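Local atomic coordinates of cysteine synthase (Fusobacterium nucleatum subsp. nucleatum strain ATCC 25586, PDB entry 5XEM), a protein that probably catalyses the pyridoxal 5'-phosphate-dependent formation of L-cysteine and acetate from O-acetyl-L-serine and hydrogen sulfide, and also releases hydrogen sulfide from L-cysteine. Residues Leu51-Glu56 with Ile69-Ser74; Ala126-Leu131 with Val143-Thr148; Met225-Ser228 with Ile232-Val235. All coordinates share one frame; numbering follows the deposited sequence.

Contact 1 (Leu51-Glu56 with Ile69-Ser74); sequences LKMIEE and IIEATS. With 85F ((2R)-2-azanyl-3-[(2R)-2-azanyl-3-oxidanyl-3-oxidanylidene-propyl]sulfanyl-propanoic acid), chain C.
I54 and I69 reach toward each other across the gap between helix 46-60 and strand 68-72, meeting tip to tip with CD1 of I54 4.2 Å from CG2 of I69. Each comes to the meeting differently. The CB of I69 already faces the helix, and the branch that touches, CG2, stands anti to the backbone N. The CB of I54 points along the flank instead, and it is the bend of its longer branch (chi2 -56°) that brings CD1 over to the strand. Branched aliphatic chains suit this buried seam, where L81 and C85 of helix 76-88 add further apolar cover. One residue before I54, the chain of M53 runs out from the helix until its methyl CE lies 4.5 Å from OE2 of E71, two residues beyond I69 on the strand, a loose contact between an apolar end and a carboxylate. That carboxylate is buried but well satisfied: OE1 accepts the backbone NH of N145 and OE2 that of Q146, so it ties the strand to the loop beside it. The pairing follows the alternation of a strand in an alpha/beta sheet: I69 and E71 face helix 46-60, whereas I70 and A72 turn to helix 123-136. As in other cysteine synthases, which have the type II fold of pyridoxal-phosphate enzymes, the strand runs into the TSGNT loop that binds the substrate carboxylate. Here T73 and S74 hold the lanthionine carboxylate. OG1 of T73 donates to ligand O over 2.7 Å, and the amide N of S74 reaches the same oxygen at 2.9 Å with an N-H...O angle of 155°. The T73 hydroxyl is itself fixed by the backbone NH groups of G75 and G78, which leave its proton directed to the ligand.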
loop_
_atom_site.group_PDB
_atom_site.type_symbol
_atom_site.label_atom_id
_atom_site.label_comp_id
_atom_site.label_asym_id
_atom_site.label_seq_id
_atom_site.Cartn_x
_atom_site.Cartn_y
_atom_site.Cartn_z
ATOM N N LEU A 51 -7.830 5.713 14.369
ATOM C CA LEU A 51 -6.941 5.799 15.513
ATOM C C LEU A 51 -7.449 6.814 16.520
ATOM O O LEU A 51 -7.557 6.511 17.711
ATOM C CB LEU A 51 -5.543 6.195 15.095
ATOM C CG LEU A 51 -4.497 6.216 16.216
ATOM C CD1 LEU A 51 -4.408 4.857 16.906
ATOM C CD2 LEU A 51 -3.156 6.668 15.665
ATOM N N LYS A 52 -7.749 8.019 16.067
ATOM C CA LYS A 52 -8.155 9.030 17.026
ATOM C C LYS A 52 -9.500 8.720 17.687
ATOM O O LYS A 52 -9.643 8.909 18.906
ATOM C CB LYS A 52 -8.163 10.427 16.435
ATOM C CG LYS A 52 -8.302 11.473 17.555
ATOM C CD LYS A 52 -8.051 12.899 17.131
ATOM C CE LYS A 52 -8.190 13.875 18.293
ATOM N NZ LYS A 52 -7.077 13.791 19.264
ATOM N N MET A 53 -10.482 8.247 16.914
ATOM C CA MET A 53 -11.774 7.882 17.508
ATOM C C MET A 53 -11.605 6.790 18.549
ATOM O O MET A 53 -12.217 6.857 19.646
ATOM C CB MET A 53 -12.788 7.470 16.443
ATOM C CG MET A 53 -13.206 8.619 15.551
ATOM S SD MET A 53 -14.584 8.219 14.448
ATOM C CE MET A 53 -13.860 6.939 13.405
ATOM N N ILE A 54 -10.762 5.797 18.249
ATOM C CA ILE A 54 -10.579 4.701 19.198
ATOM C C ILE A 54 -9.798 5.163 20.422
ATOM O O ILE A 54 -10.213 4.903 21.554
ATOM C CB ILE A 54 -9.904 3.457 18.566
ATOM C CG1 ILE A 54 -10.845 2.795 17.567
ATOM C CG2 ILE A 54 -9.501 2.449 19.656
ATOM C CD1 ILE A 54 -12.199 2.399 18.092
ATOM N N GLU A 55 -8.684 5.851 20.193
ATOM C CA GLU A 55 -7.838 6.301 21.303
ATOM C C GLU A 55 -8.586 7.247 22.247
ATOM O O GLU A 55 -8.513 7.065 23.472
ATOM C CB GLU A 55 -6.574 6.942 20.812
ATOM C CG GLU A 55 -5.551 5.939 20.324
ATOM C CD GLU A 55 -4.229 6.599 20.032
ATOM O OE1 GLU A 55 -4.155 7.819 19.755
ATOM O OE2 GLU A 55 -3.236 5.856 20.056
ATOM N N GLU A 56 -9.352 8.189 21.695
ATOM C CA GLU A 56 -10.130 9.082 22.561
ATOM C C GLU A 56 -11.194 8.314 23.369
ATOM O O GLU A 56 -11.377 8.593 24.557
ATOM C CB GLU A 56 -10.727 10.264 21.784
ATOM C CG GLU A 56 -9.713 11.306 21.271
ATOM C CD GLU A 56 -8.725 11.778 22.331
ATOM O OE1 GLU A 56 -9.148 12.066 23.462
ATOM O OE2 GLU A 56 -7.514 11.874 22.055
ATOM N N ILE A 69 -16.739 -3.015 18.911
ATOM C CA ILE A 69 -16.738 -1.794 18.131
ATOM C C ILE A 69 -17.662 -2.073 16.935
ATOM O O ILE A 69 -17.555 -3.122 16.316
ATOM C CB ILE A 69 -15.329 -1.408 17.643
ATOM C CG1 ILE A 69 -14.321 -1.456 18.801
ATOM C CG2 ILE A 69 -15.350 -0.058 16.939
ATOM C CD1 ILE A 69 -14.722 -0.685 20.037
ATOM N N ILE A 70 -18.568 -1.146 16.655
ATOM C CA ILE A 70 -19.556 -1.293 15.568
ATOM C C ILE A 70 -19.576 -0.013 14.738
ATOM O O ILE A 70 -19.736 1.079 15.286
ATOM C CB ILE A 70 -20.979 -1.571 16.098
ATOM C CG1 ILE A 70 -21.001 -2.697 17.142
ATOM C CG2 ILE A 70 -21.894 -1.941 14.919
ATOM C CD1 ILE A 70 -22.313 -2.849 17.924
ATOM N N GLU A 71 -19.386 -0.112 13.415
ATOM C CA GLU A 71 -19.318 1.069 12.565
ATOM C C GLU A 71 -19.951 0.811 11.207
ATOM O O GLU A 71 -19.820 -0.290 10.648
ATOM C CB GLU A 71 -17.845 1.548 12.377
ATOM C CG GLU A 71 -17.662 2.841 11.571
ATOM C CD GLU A 71 -18.143 4.110 12.287
ATOM O OE1 GLU A 71 -18.928 4.001 13.255
ATOM O OE2 GLU A 71 -17.710 5.218 11.890
ATOM N N ALA A 72 -20.644 1.833 10.706
ATOM C CA ALA A 72 -21.096 1.887 9.311
ATOM C C ALA A 72 -20.040 2.572 8.431
ATOM O O ALA A 72 -19.574 3.692 8.730
ATOM C CB ALA A 72 -22.426 2.617 9.210
ATOM N N THR A 73 -19.705 1.928 7.320
ATOM C CA THR A 73 -18.640 2.440 6.467
ATOM C C THR A 73 -18.856 2.050 5.015
ATOM O O THR A 73 -19.526 1.059 4.731
ATOM C CB THR A 73 -17.273 1.895 6.957
ATOM O OG1 THR A 73 -16.240 2.302 6.050
ATOM C CG2 THR A 73 -17.273 0.405 7.032
ATOM N N SER A 74 -18.288 2.826 4.108
ATOM C CA SER A 74 -18.217 2.428 2.686
ATOM C C SER A 74 -17.012 1.547 2.402
ATOM O O SER A 74 -16.871 1.010 1.288
ATOM C CB SER A 74 -18.192 3.651 1.776
ATOM O OG SER A 74 -17.050 4.435 2.025
HETATM N N 85F C . -15.198 7.153 3.058
HETATM C CA 85F C . -16.033 6.832 4.234
HETATM C CB 85F C . -17.530 6.991 3.892
HETATM S SG 85F C . -18.048 8.676 3.667
HETATM C CD 85F C . -19.834 8.628 3.402
HETATM C CE 85F C . -20.286 7.832 2.149
HETATM N NZ2 85F C . -19.542 8.236 0.949
HETATM C CZ1 85F C . -21.793 8.130 1.927
HETATM O OH1 85F C . -22.279 7.710 0.834
HETATM O OH2 85F C . -22.459 8.765 2.792
HETATM C C 85F C . -15.765 5.427 4.729
HETATM O OXT 85F C . -14.661 4.934 4.453
HETATM O O 85F C . -16.658 4.878 5.423
#

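Contact 2 (Ala126-Leu131 with Val143-Thr148). With 85F ((2R)-2-azanyl-3-[(2R)-2-azanyl-3-oxidanyl-3-oxidanylidene-propyl]sulfanyl-propanoic acid), chain C; ACT (acetate ion), chain F.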
loop_
_atom_site.group_PDB
_atom_site.type_symbol
_atom_site.label_atom_id
_atom_site.label_comp_id
_atom_site.label_asym_id
_atom_site.label_seq_id
_atom_site.Cartn_x
_atom_site.Cartn_y
_atom_site.Cartn_z
ATOM N N ALA A 126 -28.950 3.045 5.151
ATOM C CA ALA A 126 -29.281 1.656 5.443
ATOM C C ALA A 126 -28.273 1.036 6.410
ATOM O O ALA A 126 -28.653 0.280 7.303
ATOM C CB ALA A 126 -29.358 0.822 4.156
ATOM N N CYS A 127 -26.992 1.355 6.212
ATOM C CA CYS A 127 -25.936 0.884 7.113
ATOM C C CYS A 127 -26.145 1.376 8.542
ATOM O O CYS A 127 -26.062 0.593 9.495
ATOM C CB CYS A 127 -24.578 1.364 6.619
ATOM S SG CYS A 127 -24.216 0.782 4.945
ATOM N N LEU A 128 -26.384 2.684 8.686
ATOM C CA LEU A 128 -26.616 3.278 10.002
ATOM C C LEU A 128 -27.869 2.688 10.667
ATOM O O LEU A 128 -27.866 2.374 11.872
ATOM C CB LEU A 128 -26.679 4.816 9.912
ATOM C CG LEU A 128 -25.359 5.579 9.686
ATOM C CD1 LEU A 128 -25.641 7.039 9.400
ATOM C CD2 LEU A 128 -24.473 5.507 10.925
ATOM N N GLU A 129 -28.936 2.493 9.893
ATOM C CA GLU A 129 -30.141 1.886 10.437
ATOM C C GLU A 129 -29.876 0.451 10.928
ATOM O O GLU A 129 -30.386 0.042 11.976
ATOM C CB GLU A 129 -31.274 1.909 9.405
ATOM C CG GLU A 129 -31.803 3.319 9.130
ATOM C CD GLU A 129 -32.814 3.359 7.993
ATOM O OE1 GLU A 129 -32.993 2.327 7.312
ATOM O OE2 GLU A 129 -33.417 4.432 7.772
ATOM N N LYS A 130 -29.053 -0.299 10.200
ATOM C CA LYS A 130 -28.729 -1.667 10.605
ATOM C C LYS A 130 -27.981 -1.695 11.962
ATOM O O LYS A 130 -28.113 -2.666 12.737
ATOM C CB LYS A 130 -27.909 -2.358 9.508
ATOM C CG LYS A 130 -27.522 -3.798 9.780
ATOM C CD LYS A 130 -28.725 -4.728 9.763
ATOM C CE LYS A 130 -28.278 -6.184 9.793
ATOM N NZ LYS A 130 -29.425 -7.132 9.614
ATOM N N LEU A 131 -27.205 -0.648 12.249
ATOM C CA LEU A 131 -26.472 -0.605 13.525
ATOM C C LEU A 131 -27.412 -0.749 14.717
ATOM O O LEU A 131 -27.037 -1.359 15.732
ATOM C CB LEU A 131 -25.656 0.685 13.693
ATOM C CG LEU A 131 -24.553 0.971 12.681
ATOM C CD1 LEU A 131 -23.814 2.239 13.062
ATOM C CD2 LEU A 131 -23.575 -0.190 12.567
ATOM N N VAL A 143 -19.878 2.820 19.233
ATOM C CA VAL A 143 -19.997 3.179 17.802
ATOM C C VAL A 143 -19.154 4.406 17.578
ATOM O O VAL A 143 -19.491 5.440 18.114
ATOM C CB VAL A 143 -21.471 3.488 17.439
ATOM C CG1 VAL A 143 -21.598 3.872 15.940
ATOM C CG2 VAL A 143 -22.342 2.292 17.782
ATOM N N PRO A 144 -18.055 4.320 16.792
ATOM C CA PRO A 144 -17.221 5.503 16.562
ATOM C C PRO A 144 -18.016 6.639 15.914
ATOM O O PRO A 144 -17.877 7.818 16.278
ATOM C CB PRO A 144 -16.115 4.987 15.631
ATOM C CG PRO A 144 -16.023 3.542 15.944
ATOM C CD PRO A 144 -17.386 3.085 16.338
ATOM N N ASN A 145 -18.889 6.261 14.985
ATOM C CA ASN A 145 -19.670 7.208 14.171
ATOM C C ASN A 145 -18.876 8.319 13.507
ATOM O O ASN A 145 -18.937 9.489 13.882
ATOM C CB ASN A 145 -20.862 7.762 14.911
ATOM C CG ASN A 145 -21.967 8.231 13.947
ATOM O OD1 ASN A 145 -21.668 8.655 12.831
ATOM N ND2 ASN A 145 -23.238 8.081 14.340
ATOM N N GLN A 146 -18.168 7.965 12.433
ATOM C CA GLN A 146 -17.446 8.957 11.658
ATOM C C GLN A 146 -18.310 10.147 11.181
ATOM O O GLN A 146 -17.780 11.218 10.898
ATOM C CB GLN A 146 -16.799 8.309 10.435
ATOM C CG GLN A 146 -17.780 7.636 9.491
ATOM C CD GLN A 146 -17.064 6.949 8.356
ATOM O OE1 GLN A 146 -16.035 7.422 7.873
ATOM N NE2 GLN A 146 -17.596 5.818 7.944
ATOM N N PHE A 147 -19.623 9.937 11.065
ATOM C CA PHE A 147 -20.510 11.002 10.589
ATOM C C PHE A 147 -20.730 12.135 11.590
ATOM O O PHE A 147 -20.998 13.263 11.187
ATOM C CB PHE A 147 -21.841 10.397 10.149
ATOM C CG PHE A 147 -21.670 9.344 9.117
ATOM C CD1 PHE A 147 -21.456 9.710 7.803
ATOM C CD2 PHE A 147 -21.642 7.992 9.461
ATOM C CE1 PHE A 147 -21.238 8.741 6.837
ATOM C CE2 PHE A 147 -21.405 7.021 8.488
ATOM C CZ PHE A 147 -21.215 7.406 7.183
ATOM N N THR A 148 -20.611 11.819 12.881
ATOM C CA THR A 148 -20.928 12.769 13.959
ATOM C C THR A 148 -19.764 13.021 14.928
ATOM O O THR A 148 -19.779 13.996 15.679
ATOM C CB THR A 148 -22.119 12.238 14.755
ATOM O OG1 THR A 148 -21.737 11.042 15.464
ATOM C CG2 THR A 148 -23.266 11.900 13.801
HETATM N N 85F C . -15.198 7.153 3.058
HETATM C CA 85F C . -16.033 6.832 4.234
HETATM C CB 85F C . -17.530 6.991 3.892
HETATM S SG 85F C . -18.048 8.676 3.667
HETATM C CD 85F C . -19.834 8.628 3.402
HETATM C CE 85F C . -20.286 7.832 2.149
HETATM N NZ2 85F C . -19.542 8.236 0.949
HETATM C CZ1 85F C . -21.793 8.130 1.927
HETATM O OH1 85F C . -22.279 7.710 0.834
HETATM O OH2 85F C . -22.459 8.765 2.792
HETATM C C 85F C . -15.765 5.427 4.729
HETATM O OXT 85F C . -14.661 4.934 4.453
HETATM O O 85F C . -16.658 4.878 5.423
HETATM C C ACT F . -24.901 5.511 16.513
HETATM O O ACT F . -24.170 6.485 16.703
HETATM O OXT ACT F . -25.093 4.673 17.403
HETATM C CH3 ACT F . -25.562 5.366 15.171
#
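L128 lays both methyls of its fork against F147: CD2 is 4.0 Å and CD1 4.1 Å from ring atom CD2 of the phenylalanine, in an oblique approach. One turn further along the helix, L131 extends CD1 to within 4.0 Å of CG1 of V143, the branch that stands anti to its backbone N (chi1 180°). Leucine suits both helix positions because its long, forked chain can bridge the gap between helix and loop. Helix 123-136 is the connection of a beta-alpha-beta crossover from strand 114-118 to strand 141-142, at opposite edges of the parallel four-stranded sheet, and 143-148 is the loop that follows the second strand. Within that loop N145 turns its side chain onto the backbone that follows, its OD1 accepting weak bonds from the backbone N of F147 and of T148, the first closing an Asx turn. Its ND2 donates to O of an acetate, probably from the crystallisation liquor, at 3.0 Å; K135 binds the same ion. F147 sits with CG of Q146 over the rim of one face, OD1 of N145 in plane at its edge, and the lanthionine CD also at the edge, 3.7 Å from CE1. Further out, the Q146 amide is fixed at both ends: NE2 donates to ligand O at 2.8 Å (157°) and to the carbonyl O of A72, while OE1 is bonded to T77 OG1 and K46 NZ.

Contact 3 (Met225-Ser228 with Ile232-Val235); sequences MGMS and IPAV. With 85F ((2R)-2-azanyl-3-[(2R)-2-azanyl-3-oxidanyl-3-oxidanylidene-propyl]sulfanyl-propanoic acid), chain C.
M227 has the most surface covered here, and it spends it chiefly on P233. Its side chain is extended beyond CG and crosses the proline ring at about a right angle, so that one ring carbon, CD, is met by SD at 3.7 Å, with CG and CE of M227 each 4.0 Å from it. A flexible, unbranched thioether can run across the CD rim of the rigid ring in this way. I232 adds less: its CB points away, yet the CG2 methyl comes within 4.4 Å of SD of M227. M225, G226 and S228 grip the amino acid end of the lanthionine that carries NZ2, OH1 and OH2. G226, at backbone angles that only glycine takes easily (phi 91°, psi 160°), offers its carbonyl O to ligand NZ2 at 2.9 Å, and M225 O joins it weakly. S228 holds both carboxylate oxygens, its N donating to OH2 at 2.9 Å and its OG to OH1 at 2.7 Å. Both segments belong to the long loop between helix 211-214 and strand 245-247: M227 and I232 rest on L211 and L212 of that helix, M225 touches helix 269-284, and V235 packs on helix 151-167.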
loop_
_atom_site.group_PDB
_atom_site.type_symbol
_atom_site.label_atom_id
_atom_site.label_comp_id
_atom_site.label_asym_id
_atom_site.label_seq_id
_atom_site.Cartn_x
_atom_site.Cartn_y
_atom_site.Cartn_z
ATOM N N MET A 225 -16.784 8.810 -1.815
ATOM C CA MET A 225 -17.333 10.180 -1.817
ATOM C C MET A 225 -18.873 10.115 -1.862
ATOM O O MET A 225 -19.463 9.038 -1.976
ATOM C CB MET A 225 -16.757 10.976 -2.977
ATOM C CG MET A 225 -15.416 11.611 -2.659
ATOM S SD MET A 225 -14.564 12.336 -4.065
ATOM C CE MET A 225 -15.833 13.524 -4.601
ATOM N N GLY A 226 -19.509 11.269 -1.754
ATOM C CA GLY A 226 -20.949 11.375 -1.774
ATOM C C GLY A 226 -21.513 11.284 -0.370
ATOM O O GLY A 226 -20.876 10.758 0.533
ATOM N N MET A 227 -22.730 11.775 -0.215
ATOM C CA MET A 227 -23.400 11.873 1.087
ATOM C C MET A 227 -24.735 11.174 0.996
ATOM O O MET A 227 -25.652 11.700 0.378
ATOM C CB MET A 227 -23.607 13.341 1.403
ATOM C CG MET A 227 -22.305 13.993 1.836
ATOM S SD MET A 227 -22.445 15.785 2.030
ATOM C CE MET A 227 -20.752 16.226 2.397
ATOM N N SER A 228 -24.835 9.983 1.585
ATOM C CA SER A 228 -26.044 9.157 1.455
ATOM C C SER A 228 -26.672 8.707 2.772
ATOM O O SER A 228 -27.428 7.703 2.807
ATOM C CB SER A 228 -25.786 7.952 0.541
ATOM O OG SER A 228 -24.838 7.025 1.052
ATOM N N ILE A 232 -26.762 16.209 5.291
ATOM C CA ILE A 232 -25.356 16.582 5.394
ATOM C C ILE A 232 -24.785 16.161 6.756
ATOM O O ILE A 232 -25.356 16.472 7.785
ATOM C CB ILE A 232 -25.171 18.100 5.164
ATOM C CG1 ILE A 232 -25.670 18.484 3.769
ATOM C CG2 ILE A 232 -23.711 18.506 5.315
ATOM C CD1 ILE A 232 -25.769 19.974 3.540
ATOM N N PRO A 233 -23.661 15.420 6.773
ATOM C CA PRO A 233 -23.125 14.970 8.072
ATOM C C PRO A 233 -22.729 16.113 9.002
ATOM O O PRO A 233 -22.319 17.148 8.537
ATOM C CB PRO A 233 -21.891 14.137 7.684
ATOM C CG PRO A 233 -22.105 13.802 6.235
ATOM C CD PRO A 233 -22.817 14.988 5.651
ATOM N N ALA A 234 -22.873 15.907 10.315
ATOM C CA ALA A 234 -22.559 16.918 11.316
ATOM C C ALA A 234 -21.111 17.377 11.256
ATOM O O ALA A 234 -20.801 18.527 11.581
ATOM C CB ALA A 234 -22.864 16.362 12.716
ATOM N N VAL A 235 -20.203 16.495 10.843
ATOM C CA VAL A 235 -18.784 16.851 10.787
ATOM C C VAL A 235 -18.348 17.669 9.571
ATOM O O VAL A 235 -17.216 18.110 9.525
ATOM C CB VAL A 235 -17.857 15.611 10.919
ATOM C CG1 VAL A 235 -18.051 14.983 12.299
ATOM C CG2 VAL A 235 -18.129 14.604 9.802
HETATM N N 85F C . -15.198 7.153 3.058
HETATM C CA 85F C . -16.033 6.832 4.234
HETATM C CB 85F C . -17.530 6.991 3.892
HETATM S SG 85F C . -18.048 8.676 3.667
HETATM C CD 85F C . -19.834 8.628 3.402
HETATM C CE 85F C . -20.286 7.832 2.149
HETATM N NZ2 85F C . -19.542 8.236 0.949
HETATM C CZ1 85F C . -21.793 8.130 1.927
HETATM O OH1 85F C . -22.279 7.710 0.834
HETATM O OH2 85F C . -22.459 8.765 2.792
HETATM C C 85F C . -15.765 5.427 4.729
HETATM O OXT 85F C . -14.661 4.934 4.453
HETATM O O 85F C . -16.658 4.878 5.423
#

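From the N terminus, helix 46-60 leads through a seven-residue link to strand 68-72, and contact 1 closes that loop. Contact 2 follows, joining helix 123-136 to the loop beyond strand 141-142, and contact 3 closes a short loop, with three residues between 225-228 and 232-235. The three are in series; none nests in or crosses another. Helix 46-60 of contact 1 and helix 123-136 of contact 2 pack on opposite faces of the four-stranded sheet, and the two contacts touch where I70 packs on L131. Contact 2 meets contact 3 where V235 and P233 press against the backbone of F147. Contacts 1 and 3 do not touch, but all three converge on the bound lanthionine.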